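Local coordinates for hypothetical protein UNP Q5LQD5_SILPO (Silicibacter pomeroyi, PDB 2IMH), which is of unknown function, belongs to the DUF1028 family, and folds into two antiparallel beta sheets layered between helices, at residues T14-A20 and A167-H172; W53-V57 and R84-A88; T179-D183 and L196-A200. All blocks are in the same frame, centred on the assembly; numbering follows the deposited sequence. Where two conformers were deposited one is given.

Interaction 1: T14-A20 and A167-H172; sequences TGAIGGA and AMLVLH
Two neighbouring inner strands of a six-stranded antiparallel sheet meet here, 16-20 against 167-172, with axes 4.7 Å apart at 174°. Ile17–Leu171 and Gly19–Leu169 are the hydrogen-bonded pairs: Ile17 N to Leu171 O is 3.0 Å, Leu171 N to Ile17 O 2.9 Å, Gly19 N to Leu169 O 2.8 Å and Leu169 N to Gly19 O 2.9 Å. Gly18–Val170 and Ala20–Met168 are the non-hydrogen-bonded pairs, their CA atoms only 4.1 and 4.2 Å apart.

Small residues on 14-20 make the hollows. A CB on Gly18 would strike Val170 CG2 and Leu169 O, so the bare CA lets the t-rotamer valine lie across the strand. Beside it, CB of Ala20 lies 3.8 Å from CE of Met168 (t, t, m), a selenomethionine whose last torsion turns CE to this methyl. The side chains of Val170, Met168 and Ala20 lie against helix 142-155. On the other face the bumps are paired: Ile17 (p, t) sets CG1 4.0 Å from CB of Leu171 (m, t), and Ile17 and Leu169 both touch Met41 of the second sheet. Apolar side chains suit both faces because each is covered, as in an alpha-beta-beta-alpha sandwich.

At Gly15 (phi 86°, psi 2°) a CB would be jammed against the carbonyl O of Thr14, so glycine suits the place. Thr14 (p) opens an ST turn, OG1 accepting from Ala16 N at 3.0 Å and also bonded to Asp11. His172 (t, chi2 -86°) swings its ring beside this turn; ND1 bonds to Asp174 N, while NE2 makes a weak 3.0 Å hydrogen bond to Thr14 O.

Interaction 2: W53-V57 and R84-A88; sequences WGEEV and RQLAA
Helix 53-57 lies over strand 85-88, the axes 9.2 Å apart and crossing at -31°, so the two run roughly the same way. Trp53 sits nearest Leu86 (CA to CA 7.3 Å) and Val57 nearest Ala88 (7.1 Å): one helical turn, held by Val57 N to Trp53 O at 3.0 Å, spans two residues of the extended strand.

Apolar contacts fill the gap. Leu86 (t, p) is the central side chain, its CB 3.7 Å from Trp53 CE3 and its CD2 4.0 Å from Val57 CG2. Val57 (p) also reaches Ala88, CG2 to CB 3.8 Å; the small alanine permits this close approach.

At the other end the indole of Trp53 (m, chi2 18°) takes Arg84 on its face: a chi1 of 14°, between wells, followed by t, t, puts Arg84 CD 3.6 Å from the centroid of the six-membered ring, a CH-pi contact. The guanidinium is too far for more than a weak cation-pi attraction.

The polar groups look elsewhere: Arg84 bonds to Ala48 O and makes a salt bridge to Asp78, while Gln85 bonds to Thr99. Leu86 and Ala88 face the helix, while Gln85 and Ala87 face strand 115-120 of the other sheet, so both sides of the strand are buried. With helix 67-76 alongside, this is the outer helix-on-sheet layer of an alpha-beta-beta-alpha sandwich, consistent with an Ntn-hydrolase-like architecture.

Interaction 3: T179-D183 and L196-A200; sequences TLRID and LYQKA
Leu180 carries this contact. In the m, t rotamer it extends from strand 179-182 toward helix 196-200 and enters the notch formed by three helix residues: its CB is 3.9 Å from Leu196 CD2, its CD1 3.8 Å from Tyr197 CA, and its CD2 3.8 Å from Ala200 CB. Leucine suits the place because its two methyls reach different parts of the helix turn, and small Ala200 receives one. The helical hydrogen bond from Ala200 N to Leu196 O (2.9 Å) sets Leu196 and Ala200 one turn apart. The axes are 9.5 Å apart and cross at 147°, with Leu180 and Tyr197 nearest in backbone (CA to CA 7.0 Å).

Leu196 (t, p) reaches back, its CD2 also lying 4.0 Å from CD1 of Ile182; that isoleucine starts sideways, but its m, m conformation carries CD1 to the helix. Tyr197 (t, chi2 80°) shows Leu180 CD1 its ring edge and continues toward helix 142-155, touching Leu147.

Arg181 points away, as suits an exposed charge. Its m, t, p conformation folds it onto Asp183, with NE to OD1 at 2.9 Å and a salt bridge from NH2 to OD2 at 2.8 Å.

Strand 175-182 is an edge strand, and the chain turns back after it to lay helix 189-200 roughly antiparallel across it: a beta-alpha unit that extends the helical layer over the rim of the six-stranded sheet.

In the fold
Strand 16-23 enters the six-stranded sheet early, but its partner 165-172 arrives almost 150 residues later, so interaction 1 closes a long loop. Interaction 2 closes a shorter loop of 26 intervening residues wholly within the first: helix 51-62 leads through helix 67-76 to strand 85-90 of the four-stranded sheet, the two contact centres about 17 Å apart and not touching. The chain then turns from strand 165-172 into 175-182, and interaction 3 closes a short loop in series. Interactions 1 and 3 share the sheet, Met168 N lying 2.9 Å from Leu180 O. Interactions 2 and 3 each pack a helix on a strand, on opposite sides of the chain's centre, with centres about 23 Å apart.

Interaction 1: T14-A20 and A167-H172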
loop_
_atom_site.group_PDB
_atom_site.type_symbol
_atom_site.label_atom_id
_atom_site.label_comp_id
_atom_site.label_asym_id
_atom_site.label_seq_id
_atom_site.Cartn_x
_atom_site.Cartn_y
_atom_site.Cartn_z
ATOM N N THR A 14 -6.209 -13.881 7.177
ATOM C CA THR A 14 -6.726 -12.956 8.208
ATOM C C THR A 14 -7.818 -12.012 7.718
ATOM O O THR A 14 -8.610 -11.482 8.512
ATOM C CB THR A 14 -5.609 -12.109 8.827
ATOM O OG1 THR A 14 -5.082 -11.199 7.841
ATOM C CG2 THR A 14 -4.480 -13.007 9.345
ATOM N N GLY A 15 -7.855 -11.778 6.414
ATOM C CA GLY A 15 -8.772 -10.808 5.852
ATOM C C GLY A 15 -8.152 -9.421 5.890
ATOM O O GLY A 15 -8.787 -8.448 5.470
ATOM N N ALA A 16 -6.908 -9.325 6.373
ATOM C CA ALA A 16 -6.204 -8.033 6.316
ATOM C C ALA A 16 -6.039 -7.603 4.870
ATOM O O ALA A 16 -5.944 -8.439 3.963
ATOM C CB ALA A 16 -4.847 -8.114 6.979
ATOM N N ILE A 17 -5.995 -6.294 4.676
ATOM C CA ILE A 17 -5.674 -5.707 3.372
ATOM C C ILE A 17 -4.496 -4.763 3.581
ATOM O O ILE A 17 -4.300 -4.231 4.682
ATOM C CB ILE A 17 -6.888 -4.987 2.739
ATOM C CG1 ILE A 17 -7.463 -3.891 3.665
ATOM C CG2 ILE A 17 -7.938 -6.028 2.304
ATOM C CD1 ILE A 17 -8.552 -3.017 3.002
ATOM N N GLY A 18 -3.688 -4.580 2.551
ATOM C CA GLY A 18 -2.572 -3.662 2.708
ATOM C C GLY A 18 -1.912 -3.237 1.431
ATOM O O GLY A 18 -2.309 -3.638 0.340
ATOM N N GLY A 19 -0.910 -2.385 1.582
ATOM C CA GLY A 19 -0.134 -1.940 0.429
ATOM C C GLY A 19 1.193 -1.384 0.900
ATOM O O GLY A 19 1.373 -1.101 2.098
ATOM N N ALA A 20 2.112 -1.228 -0.041
ATOM C CA ALA A 20 3.411 -0.645 0.256
ATOM C C ALA A 20 3.918 0.047 -0.982
ATOM O O ALA A 20 3.563 -0.341 -2.095
ATOM C CB ALA A 20 4.369 -1.698 0.707
ATOM N N ALA A 167 6.603 3.631 2.250
ATOM C CA ALA A 167 5.500 3.522 3.192
ATOM C C ALA A 167 4.802 2.176 3.113
ATOM O O ALA A 167 4.898 1.459 2.103
ATOM C CB ALA A 167 4.490 4.620 2.951
HETATM N N MSE A 168 4.054 1.889 4.174
HETATM C CA MSE A 168 3.201 0.711 4.227
HETATM C C MSE A 168 1.909 1.097 4.917
HETATM O O MSE A 168 1.891 1.993 5.772
HETATM C CB MSE A 168 3.871 -0.429 5.003
HETATM C CG MSE A 168 3.182 -1.785 4.853
HETATM SE SE MSE A 168 4.335 -3.279 5.388
HETATM C CE MSE A 168 5.695 -2.985 4.034
ATOM N N LEU A 169 0.830 0.425 4.530
ATOM C CA LEU A 169 -0.458 0.650 5.149
ATOM C C LEU A 169 -1.124 -0.710 5.242
ATOM O O LEU A 169 -1.295 -1.377 4.209
ATOM C CB LEU A 169 -1.302 1.598 4.291
ATOM C CG LEU A 169 -2.735 1.818 4.789
ATOM C CD1 LEU A 169 -2.677 2.553 6.134
ATOM C CD2 LEU A 169 -3.608 2.582 3.778
ATOM N N VAL A 170 -1.502 -1.117 6.452
ATOM C CA VAL A 170 -2.177 -2.407 6.636
ATOM C C VAL A 170 -3.366 -2.245 7.566
ATOM O O VAL A 170 -3.257 -1.622 8.629
ATOM C CB VAL A 170 -1.225 -3.506 7.168
ATOM C CG1 VAL A 170 -2.007 -4.829 7.459
ATOM C CG2 VAL A 170 -0.073 -3.753 6.165
ATOM N N LEU A 171 -4.493 -2.823 7.155
ATOM C CA LEU A 171 -5.766 -2.681 7.872
ATOM C C LEU A 171 -6.367 -4.040 8.177
ATOM O O LEU A 171 -6.309 -4.947 7.361
ATOM C CB LEU A 171 -6.772 -1.893 7.022
ATOM C CG LEU A 171 -6.316 -0.546 6.433
ATOM C CD1 LEU A 171 -7.445 0.057 5.600
ATOM C CD2 LEU A 171 -5.894 0.401 7.563
ATOM N N HIS A 172 -6.977 -4.161 9.348
ATOM C CA HIS A 172 -7.661 -5.384 9.747
ATOM C C HIS A 172 -8.679 -4.988 10.814
ATOM O O HIS A 172 -8.383 -4.129 11.638
ATOM C CB HIS A 172 -6.675 -6.357 10.355
ATOM C CG HIS A 172 -7.294 -7.667 10.724
ATOM N ND1 HIS A 172 -7.923 -7.876 11.934
ATOM C CD2 HIS A 172 -7.431 -8.817 10.021
ATOM C CE1 HIS A 172 -8.404 -9.109 11.969
ATOM N NE2 HIS A 172 -8.110 -9.704 10.824
#

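Interaction 2: W53-V57 and R84-A88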
loop_
_atom_site.group_PDB
_atom_site.type_symbol
_atom_site.label_atom_id
_atom_site.label_comp_id
_atom_site.label_asym_id
_atom_site.label_seq_id
_atom_site.Cartn_x
_atom_site.Cartn_y
_atom_site.Cartn_z
ATOM N N TRP A 53 -8.484 10.562 -7.275
ATOM C CA TRP A 53 -8.606 9.225 -7.830
ATOM C C TRP A 53 -8.518 8.189 -6.724
ATOM O O TRP A 53 -9.267 7.218 -6.719
ATOM C CB TRP A 53 -7.467 8.991 -8.793
ATOM C CG TRP A 53 -7.719 9.500 -10.190
ATOM C CD1 TRP A 53 -8.656 10.407 -10.593
ATOM C CD2 TRP A 53 -6.957 9.162 -11.340
ATOM N NE1 TRP A 53 -8.552 10.621 -11.959
ATOM C CE2 TRP A 53 -7.509 9.869 -12.436
ATOM C CE3 TRP A 53 -5.862 8.312 -11.561
ATOM C CZ2 TRP A 53 -6.996 9.754 -13.736
ATOM C CZ3 TRP A 53 -5.360 8.188 -12.858
ATOM C CH2 TRP A 53 -5.941 8.906 -13.931
ATOM N N GLY A 54 -7.580 8.396 -5.800
ATOM C CA GLY A 54 -7.322 7.391 -4.749
ATOM C C GLY A 54 -8.516 7.217 -3.828
ATOM O O GLY A 54 -8.818 6.108 -3.390
ATOM N N GLU A 55 -9.167 8.323 -3.504
ATOM C CA GLU A 55 -10.339 8.294 -2.629
ATOM C C GLU A 55 -11.578 7.810 -3.386
ATOM O O GLU A 55 -12.321 6.956 -2.912
ATOM C CB GLU A 55 -10.602 9.698 -2.061
ATOM C CG GLU A 55 -9.480 10.236 -1.172
ATOM C CD GLU A 55 -9.748 11.646 -0.623
ATOM O OE1 GLU A 55 -10.685 12.325 -1.106
ATOM O OE2 GLU A 55 -9.009 12.069 0.300
ATOM N N GLU A 56 -11.820 8.385 -4.564
ATOM C CA GLU A 56 -13.025 8.071 -5.316
ATOM C C GLU A 56 -13.112 6.613 -5.745
ATOM O O GLU A 56 -14.197 6.013 -5.704
ATOM C CB GLU A 56 -13.161 9.020 -6.512
ATOM C CG GLU A 56 -13.438 10.423 -6.015
ATOM C CD GLU A 56 -13.587 11.449 -7.128
ATOM O OE1 GLU A 56 -13.757 11.043 -8.299
ATOM O OE2 GLU A 56 -13.550 12.663 -6.807
ATOM N N VAL A 57 -11.993 6.023 -6.147
ATOM C CA VAL A 57 -12.030 4.604 -6.561
ATOM C C VAL A 57 -12.495 3.691 -5.426
ATOM O O VAL A 57 -13.198 2.706 -5.679
ATOM C CB VAL A 57 -10.684 4.144 -7.186
ATOM C CG1 VAL A 57 -9.641 3.839 -6.129
ATOM C CG2 VAL A 57 -10.880 2.962 -8.116
ATOM N N ARG A 84 -1.399 10.180 -15.259
ATOM C CA ARG A 84 -1.466 9.520 -13.945
ATOM C C ARG A 84 -1.753 8.033 -14.057
ATOM O O ARG A 84 -1.946 7.508 -15.162
ATOM C CB ARG A 84 -2.420 10.243 -12.973
ATOM C CG ARG A 84 -3.359 11.285 -13.616
ATOM C CD ARG A 84 -4.287 11.929 -12.594
ATOM N NE ARG A 84 -5.108 12.982 -13.204
ATOM C CZ ARG A 84 -4.659 14.204 -13.496
ATOM N NH1 ARG A 84 -3.398 14.548 -13.221
ATOM N NH2 ARG A 84 -5.472 15.081 -14.057
ATOM N N GLN A 85 -1.755 7.358 -12.909
ATOM C CA GLN A 85 -1.752 5.910 -12.865
ATOM C C GLN A 85 -2.517 5.506 -11.599
ATOM O O GLN A 85 -2.360 6.143 -10.563
ATOM C CB GLN A 85 -0.311 5.403 -12.793
ATOM C CG GLN A 85 -0.181 3.891 -12.727
ATOM C CD GLN A 85 1.260 3.420 -12.809
ATOM O OE1 GLN A 85 2.143 3.940 -12.128
ATOM N NE2 GLN A 85 1.498 2.405 -13.642
ATOM N N LEU A 86 -3.353 4.482 -11.709
ATOM C CA LEU A 86 -4.240 4.095 -10.615
ATOM C C LEU A 86 -4.378 2.586 -10.526
ATOM O O LEU A 86 -4.520 1.899 -11.541
ATOM C CB LEU A 86 -5.637 4.712 -10.831
ATOM C CG LEU A 86 -6.678 4.444 -9.725
ATOM C CD1 LEU A 86 -6.222 5.078 -8.405
ATOM C CD2 LEU A 86 -8.066 4.960 -10.125
ATOM N N ALA A 87 -4.330 2.067 -9.306
ATOM C CA ALA A 87 -4.533 0.645 -9.095
ATOM C C ALA A 87 -5.487 0.508 -7.926
ATOM O O ALA A 87 -5.472 1.322 -6.991
ATOM C CB ALA A 87 -3.226 -0.042 -8.776
ATOM N N ALA A 88 -6.344 -0.494 -7.984
ATOM C CA ALA A 88 -7.334 -0.673 -6.922
ATOM C C ALA A 88 -7.595 -2.140 -6.743
ATOM O O ALA A 88 -7.598 -2.895 -7.717
ATOM C CB ALA A 88 -8.642 0.032 -7.269
#

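Interaction 3: T179-D183 and L196-A200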
loop_
_atom_site.group_PDB
_atom_site.type_symbol
_atom_site.label_atom_id
_atom_site.label_comp_id
_atom_site.label_asym_id
_atom_site.label_seq_id
_atom_site.Cartn_x
_atom_site.Cartn_y
_atom_site.Cartn_z
ATOM N N THR A 179 -0.043 2.266 9.880
ATOM C CA THR A 179 0.352 3.219 8.851
ATOM C C THR A 179 1.783 3.656 9.196
ATOM O O THR A 179 2.015 4.267 10.239
ATOM C CB THR A 179 -0.607 4.438 8.754
ATOM O OG1 THR A 179 0.062 5.481 8.043
ATOM C CG2 THR A 179 -0.983 4.989 10.146
ATOM N N LEU A 180 2.725 3.302 8.322
ATOM C CA LEU A 180 4.152 3.503 8.585
ATOM C C LEU A 180 4.740 4.263 7.419
ATOM O O LEU A 180 4.718 3.773 6.272
ATOM C CB LEU A 180 4.875 2.160 8.739
ATOM C CG LEU A 180 4.272 1.241 9.812
ATOM C CD1 LEU A 180 4.957 -0.126 9.829
ATOM C CD2 LEU A 180 4.259 1.901 11.187
ATOM N N ARG A 181 5.258 5.453 7.711
ATOM C CA ARG A 181 5.770 6.332 6.663
ATOM C C ARG A 181 7.180 6.801 6.931
ATOM O O ARG A 181 7.493 7.276 8.029
ATOM C CB ARG A 181 4.834 7.525 6.462
ATOM C CG ARG A 181 3.600 7.135 5.637
ATOM C CD ARG A 181 2.573 8.219 5.571
ATOM N NE ARG A 181 3.109 9.515 5.162
ATOM C CZ ARG A 181 2.337 10.590 5.015
ATOM N NH1 ARG A 181 1.025 10.482 5.211
ATOM N NH2 ARG A 181 2.863 11.754 4.670
ATOM N N ILE A 182 8.031 6.612 5.928
ATOM C CA ILE A 182 9.315 7.300 5.838
ATOM C C ILE A 182 9.156 8.311 4.714
ATOM O O ILE A 182 9.178 7.946 3.536
ATOM C CB ILE A 182 10.472 6.313 5.509
ATOM C CG1 ILE A 182 10.515 5.136 6.512
ATOM C CG2 ILE A 182 11.815 7.050 5.455
ATOM C CD1 ILE A 182 10.758 5.536 7.965
ATOM N N ASP A 183 8.937 9.575 5.072
ATOM C CA ASP A 183 8.583 10.580 4.055
ATOM C C ASP A 183 9.819 11.155 3.366
ATOM O O ASP A 183 9.724 11.741 2.275
ATOM C CB ASP A 183 7.755 11.708 4.680
ATOM C CG ASP A 183 6.279 11.344 4.837
ATOM O OD1 ASP A 183 5.855 10.229 4.428
ATOM O OD2 ASP A 183 5.546 12.188 5.404
ATOM N N LEU A 196 11.316 0.842 11.329
ATOM C CA LEU A 196 10.105 1.399 11.925
ATOM C C LEU A 196 9.070 0.307 12.147
ATOM O O LEU A 196 8.399 0.265 13.189
ATOM C CB LEU A 196 9.538 2.511 11.026
ATOM C CG LEU A 196 8.169 3.112 11.384
ATOM C CD1 LEU A 196 8.141 3.697 12.800
ATOM C CD2 LEU A 196 7.838 4.169 10.360
ATOM N N TYR A 197 8.942 -0.576 11.162
ATOM C CA TYR A 197 8.039 -1.718 11.267
ATOM C C TYR A 197 8.353 -2.590 12.496
ATOM O O TYR A 197 7.438 -2.964 13.235
ATOM C CB TYR A 197 8.053 -2.542 9.967
ATOM C CG TYR A 197 7.392 -3.880 10.156
ATOM C CD1 TYR A 197 6.008 -4.002 10.128
ATOM C CD2 TYR A 197 8.157 -5.021 10.394
ATOM C CE1 TYR A 197 5.388 -5.243 10.324
ATOM C CE2 TYR A 197 7.550 -6.268 10.585
ATOM C CZ TYR A 197 6.169 -6.360 10.552
ATOM O OH TYR A 197 5.573 -7.587 10.743
ATOM N N GLN A 198 9.626 -2.904 12.720
ATOM C CA GLN A 198 9.987 -3.714 13.880
ATOM C C GLN A 198 9.617 -3.009 15.177
ATOM O O GLN A 198 9.077 -3.638 16.110
ATOM C CB GLN A 198 11.467 -4.100 13.866
ATOM C CG GLN A 198 11.876 -5.009 12.698
ATOM C CD GLN A 198 11.035 -6.271 12.563
ATOM O OE1 GLN A 198 10.843 -6.767 11.456
ATOM N NE2 GLN A 198 10.536 -6.795 13.679
ATOM N N LYS A 199 9.876 -1.712 15.238
ATOM C CA LYS A 199 9.560 -0.949 16.433
ATOM C C LYS A 199 8.047 -0.877 16.669
ATOM O O LYS A 199 7.593 -0.889 17.813
ATOM C CB LYS A 199 10.167 0.447 16.346
ATOM C CG LYS A 199 11.680 0.453 16.589
ATOM C CD LYS A 199 12.271 1.854 16.392
ATOM C CE LYS A 199 13.757 1.916 16.807
ATOM N NZ LYS A 199 14.686 1.062 16.015
ATOM N N ALA A 200 7.280 -0.827 15.576
ATOM C CA ALA A 200 5.839 -0.605 15.667
ATOM C C ALA A 200 5.062 -1.887 15.962
ATOM O O ALA A 200 3.845 -1.844 16.241
ATOM C CB ALA A 200 5.313 0.081 14.394
#